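Local coordinates for protein acyl-coenzyme A oxidase acox-1.2 (Caenorhabditis elegans, PDB 5K3J) that catalyses the FAD-dependent, oxygen-consuming desaturation of the side chain of an ascaroside-CoA, the first step of peroxisomal beta-oxidation in pheromone biosynthesis, at residues E36-A39 against R40-E44; R90-E93 against E94-L97. All blocks are in the same frame, centred on the assembly; numbering follows the deposited sequence.

Interaction 1: residues E36-A39 against R40-E44; sequences EEFA and RRRRE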
loop_
_atom_site.group_PDB
_atom_site.type_symbol
_atom_site.label_atom_id
_atom_site.label_comp_id
_atom_site.label_asym_id
_atom_site.label_seq_id
_atom_site.Cartn_x
_atom_site.Cartn_y
_atom_site.Cartn_z
ATOM N N GLU A 36 16.087 21.031 22.445
ATOM C CA GLU A 36 16.188 20.279 23.688
ATOM C C GLU A 36 14.975 20.530 24.576
ATOM O O GLU A 36 14.444 19.607 25.193
ATOM C CB GLU A 36 17.481 20.646 24.424
ATOM C CG GLU A 36 17.458 20.396 25.925
ATOM C CD GLU A 36 17.370 18.925 26.288
ATOM O OE1 GLU A 36 17.513 18.607 27.487
ATOM O OE2 GLU A 36 17.159 18.088 25.386
ATOM N N GLU A 37 14.541 21.784 24.624
ATOM C CA GLU A 37 13.386 22.174 25.423
ATOM C C GLU A 37 12.122 21.421 25.020
ATOM O O GLU A 37 11.397 20.921 25.877
ATOM C CB GLU A 37 13.144 23.678 25.308
ATOM C CG GLU A 37 11.869 24.162 25.980
ATOM C CD GLU A 37 11.979 24.207 27.493
ATOM O OE1 GLU A 37 11.729 23.169 28.137
ATOM O OE2 GLU A 37 12.306 25.285 28.038
ATOM N N PHE A 38 11.857 21.341 23.718
ATOM C CA PHE A 38 10.665 20.642 23.242
ATOM C C PHE A 38 10.792 19.137 23.425
ATOM O O PHE A 38 9.832 18.474 23.817
ATOM C CB PHE A 38 10.384 20.952 21.771
ATOM C CG PHE A 38 9.228 20.175 21.207
ATOM C CD1 PHE A 38 8.023 20.126 21.887
ATOM C CD2 PHE A 38 9.341 19.495 20.004
ATOM C CE1 PHE A 38 6.954 19.412 21.385
ATOM C CE2 PHE A 38 8.270 18.778 19.493
ATOM C CZ PHE A 38 7.076 18.738 20.186
ATOM N N ALA A 39 11.972 18.601 23.126
ATOM C CA ALA A 39 12.213 17.167 23.256
ATOM C C ALA A 39 11.946 16.712 24.683
ATOM O O ALA A 39 11.343 15.663 24.915
ATOM C CB ALA A 39 13.631 16.823 22.851
ATOM N N ARG A 40 12.399 17.522 25.633
ATOM C CA ARG A 40 12.155 17.290 27.048
ATOM C C ARG A 40 10.666 17.372 27.373
ATOM O O ARG A 40 10.149 16.583 28.166
ATOM C CB ARG A 40 12.940 18.302 27.881
ATOM C CG ARG A 40 12.306 18.664 29.210
ATOM C CD ARG A 40 12.564 17.605 30.266
ATOM N NE ARG A 40 12.546 18.187 31.605
ATOM C CZ ARG A 40 12.264 17.507 32.712
ATOM N NH1 ARG A 40 11.960 16.217 32.643
ATOM N NH2 ARG A 40 12.276 18.118 33.889
ATOM N N ARG A 41 9.987 18.333 26.752
ATOM C CA ARG A 41 8.553 18.515 26.951
ATOM C C ARG A 41 7.760 17.285 26.508
ATOM O O ARG A 41 6.771 16.920 27.141
ATOM C CB ARG A 41 8.061 19.758 26.202
ATOM C CG ARG A 41 8.403 21.071 26.894
ATOM C CD ARG A 41 7.620 21.228 28.183
ATOM N NE ARG A 41 6.203 21.456 27.920
ATOM C CZ ARG A 41 5.216 20.981 28.672
ATOM N NH1 ARG A 41 5.487 20.242 29.737
ATOM N NH2 ARG A 41 3.956 21.243 28.353
ATOM N N ARG A 42 8.211 16.640 25.436
ATOM C CA ARG A 42 7.534 15.460 24.901
ATOM C C ARG A 42 7.492 14.326 25.914
ATOM O O ARG A 42 6.464 13.667 26.089
ATOM C CB ARG A 42 8.224 14.975 23.635
ATOM C CG ARG A 42 8.143 15.933 22.471
ATOM C CD ARG A 42 8.655 15.261 21.217
ATOM N NE ARG A 42 7.803 14.147 20.803
ATOM C CZ ARG A 42 8.038 12.864 21.082
ATOM N NH1 ARG A 42 9.119 12.511 21.771
ATOM N NH2 ARG A 42 7.198 11.930 20.653
ATOM N N ARG A 43 8.626 14.094 26.567
ATOM C CA ARG A 43 8.708 13.065 27.590
ATOM C C ARG A 43 7.922 13.528 28.811
ATOM O O ARG A 43 7.261 12.733 29.478
ATOM C CB ARG A 43 10.165 12.769 27.958
ATOM C CG ARG A 43 11.122 12.713 26.766
ATOM C CD ARG A 43 12.554 12.415 27.215
ATOM N NE ARG A 43 13.553 13.001 26.323
ATOM C CZ ARG A 43 14.299 14.058 26.632
ATOM N NH1 ARG A 43 14.161 14.648 27.815
ATOM N NH2 ARG A 43 15.186 14.526 25.762
ATOM N N GLU A 44 7.988 14.829 29.080
ATOM C CA GLU A 44 7.282 15.432 30.203
ATOM C C GLU A 44 5.771 15.277 30.043
ATOM O O GLU A 44 5.073 14.938 30.997
ATOM C CB GLU A 44 7.661 16.908 30.330
ATOM C CG GLU A 44 7.348 17.520 31.677
ATOM C CD GLU A 44 7.962 18.893 31.837
ATOM O OE1 GLU A 44 8.971 19.184 31.156
ATOM O OE2 GLU A 44 7.429 19.681 32.643
#

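Interaction 2: residues R90-E93 against E94-L97; sequences RDNE and EESL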
loop_
_atom_site.group_PDB
_atom_site.type_symbol
_atom_site.label_atom_id
_atom_site.label_comp_id
_atom_site.label_asym_id
_atom_site.label_seq_id
_atom_site.Cartn_x
_atom_site.Cartn_y
_atom_site.Cartn_z
ATOM N N ARG A 90 -1.538 25.641 25.161
ATOM C CA ARG A 90 -2.594 25.411 24.178
ATOM C C ARG A 90 -2.257 25.901 22.772
ATOM O O ARG A 90 -2.560 25.232 21.784
ATOM C CB ARG A 90 -3.893 26.073 24.640
ATOM C CG ARG A 90 -5.039 25.907 23.656
ATOM C CD ARG A 90 -6.021 27.064 23.735
ATOM N NE ARG A 90 -6.865 27.000 24.922
ATOM C CZ ARG A 90 -7.781 27.913 25.229
ATOM N NH1 ARG A 90 -7.965 28.961 24.434
ATOM N NH2 ARG A 90 -8.511 27.781 26.328
ATOM N N ASP A 91 -1.625 27.065 22.687
ATOM C CA ASP A 91 -1.325 27.672 21.397
ATOM C C ASP A 91 0.102 27.374 20.951
ATOM O O ASP A 91 0.659 28.071 20.102
ATOM C CB ASP A 91 -1.575 29.179 21.454
ATOM C CG ASP A 91 -3.033 29.507 21.693
ATOM O OD1 ASP A 91 -3.878 28.606 21.490
ATOM O OD2 ASP A 91 -3.338 30.655 22.076
ATOM N N ASN A 92 0.683 26.334 21.540
ATOM C CA ASN A 92 1.958 25.793 21.089
ATOM C C ASN A 92 1.687 24.599 20.179
ATOM O O ASN A 92 1.379 23.507 20.660
ATOM C CB ASN A 92 2.822 25.386 22.284
ATOM C CG ASN A 92 4.237 25.006 21.890
ATOM O OD1 ASN A 92 4.533 24.777 20.718
ATOM N ND2 ASN A 92 5.120 24.930 22.878
ATOM N N GLU A 93 1.796 24.806 18.869
ATOM C CA GLU A 93 1.392 23.773 17.920
ATOM C C GLU A 93 2.281 22.536 17.997
ATOM O O GLU A 93 1.808 21.423 17.775
ATOM C CB GLU A 93 1.382 24.306 16.488
ATOM C CG GLU A 93 0.713 23.327 15.531
ATOM C CD GLU A 93 0.682 23.803 14.099
ATOM O OE1 GLU A 93 1.236 24.884 13.815
ATOM O OE2 GLU A 93 0.102 23.085 13.255
ATOM N N GLU A 94 3.559 22.726 18.312
ATOM C CA GLU A 94 4.462 21.591 18.471
ATOM C C GLU A 94 3.996 20.671 19.592
ATOM O O GLU A 94 3.950 19.454 19.427
ATOM C CB GLU A 94 5.893 22.062 18.741
ATOM C CG GLU A 94 6.687 22.395 17.495
ATOM C CD GLU A 94 8.177 22.415 17.756
ATOM O OE1 GLU A 94 8.575 22.634 18.922
ATOM O OE2 GLU A 94 8.949 22.201 16.798
ATOM N N GLU A 95 3.635 21.259 20.728
ATOM C CA GLU A 95 3.196 20.476 21.877
ATOM C C GLU A 95 1.832 19.835 21.644
ATOM O O GLU A 95 1.604 18.693 22.040
ATOM C CB GLU A 95 3.151 21.339 23.137
ATOM C CG GLU A 95 4.525 21.676 23.703
ATOM C CD GLU A 95 4.444 22.307 25.083
ATOM O OE1 GLU A 95 3.316 22.492 25.585
ATOM O OE2 GLU A 95 5.502 22.618 25.668
ATOM N N SER A 96 0.928 20.568 20.999
ATOM C CA SER A 96 -0.429 20.074 20.778
ATOM C C SER A 96 -0.424 18.877 19.835
ATOM O O SER A 96 -1.209 17.940 20.001
ATOM C CB SER A 96 -1.325 21.179 20.221
ATOM O OG SER A 96 -2.690 20.856 20.402
ATOM N N LEU A 97 0.469 18.917 18.850
ATOM C CA LEU A 97 0.633 17.809 17.921
ATOM C C LEU A 97 1.158 16.562 18.617
ATOM O O LEU A 97 0.717 15.456 18.317
ATOM C CB LEU A 97 1.565 18.199 16.775
ATOM C CG LEU A 97 0.964 19.104 15.697
ATOM C CD1 LEU A 97 1.883 19.182 14.482
ATOM C CD2 LEU A 97 -0.442 18.650 15.298
#

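Interaction 1: residues E36-A39 against R40-E44
The Phe38 ring leaves its CA opposite the main-chain nitrogen (chi1 176°), and Arg42, with CG anti to the carbonyl carbon (chi1 -66°), turns its side chain to the same flank of the helix. Arg42 CG comes down over one face of the Phe38 ring, 3.9 Å from the ring centroid and offset toward the rim, a CH-pi contact; the next methylene follows, Arg42 CD lying 3.9 Å from Phe38 CE2. The chain bends about its CG-CD bond, and the guanidinium stands steeply to the ring instead of stacking on it, with its NH1 bonded to the carbonyl of Gln609.

All of this belongs to the first turns of helix 36-49, in the N-terminal region of the acyl-CoA oxidase. Regular i to i+4 bonds run beneath the side chains: Arg40 N donates to Glu36 O at 3.0 Å and Arg42 N to Phe38 O at 2.9 Å. On another flank the Arg43 chain is extended from CG to NE, and Ala39 O lies over the centre of one guanidinium face, 3.7 Å from its plane, while Arg43 NE bonds to Gln609. Glu36 OE2 approaches that guanidinium's edge, 4.1 Å from Arg43 NH2, too far for a salt bridge. Glu44 OE2 pairs at 3.5 Å with NH1 of Arg41, whose NE is held by Glu95 of helix 93-103, whereas Glu44 OE1 lies over the Arg40 guanidinium face in a long, purely electrostatic contact.

Interaction 2: residues R90-E93 against E94-L97
The main-chain oxygen of Asn92 accepts from Ser96 N at 3.0 Å, the first i to i+4 bond of the helix, with an N-H...O angle of 158°. One residue on, Glu93 O receives Leu97 N, also at 3.0 Å.

Asn92 is the N-cap. A chi1 of -172° carries its amide forward beside the first turn, where OD1 accepts a weak, bent bond from Glu94 N at 3.3 Å. The other end of the amide, ND2, lies against the aliphatic part of Glu95, 3.4 Å from its CG. The amide and the Glu95 carboxylate are turned by only 23° from each other, and that carboxylate is directed to other partners, Arg41 through OE2 and the backbone N of Asp89 through OE1. With an alanine in place of Asn92, Glu94 N would probably lose its side-chain acceptor, weak as that bond is, and the Glu95 methylenes the amide packed against them, leaving the first turn likelier to fray.

The acidic residues that follow the cap, Glu93, Glu94 and Glu95, stand at the helix N-terminus, where their negative charge would suit the helix dipole. Glu93 also forms a salt bridge to Lys291 of helix 287-315. Helix 93-103 starts directly after the loop that follows helix 84-87, with Glu94 and Glu95 resting on Phe38 of helix 36-49.

How the interactions relate
Interactions 1 and 2 lie in series along the chain, their centres 12 Å apart, and they meet where helix 36-49 packs on the start of helix 93-103. A salt bridge joins them, Arg41 NE to Glu95 OE2 at 2.6 Å, so that Arg41 is shared between Glu44 on its own helix and Glu95 on the other, with its NH2 bonded to Leu87 O as well. Alongside, Phe38 CZ packs 3.3 Å from Glu94 O. Interaction 1 is remote from the annotated sites. Interaction 2 approaches the substrate through Leu97, whose side chain is about 6 Å from the bound ascaroside-CoA and about 7 Å from the side chain of Glu299, a determinant of substrate specificity.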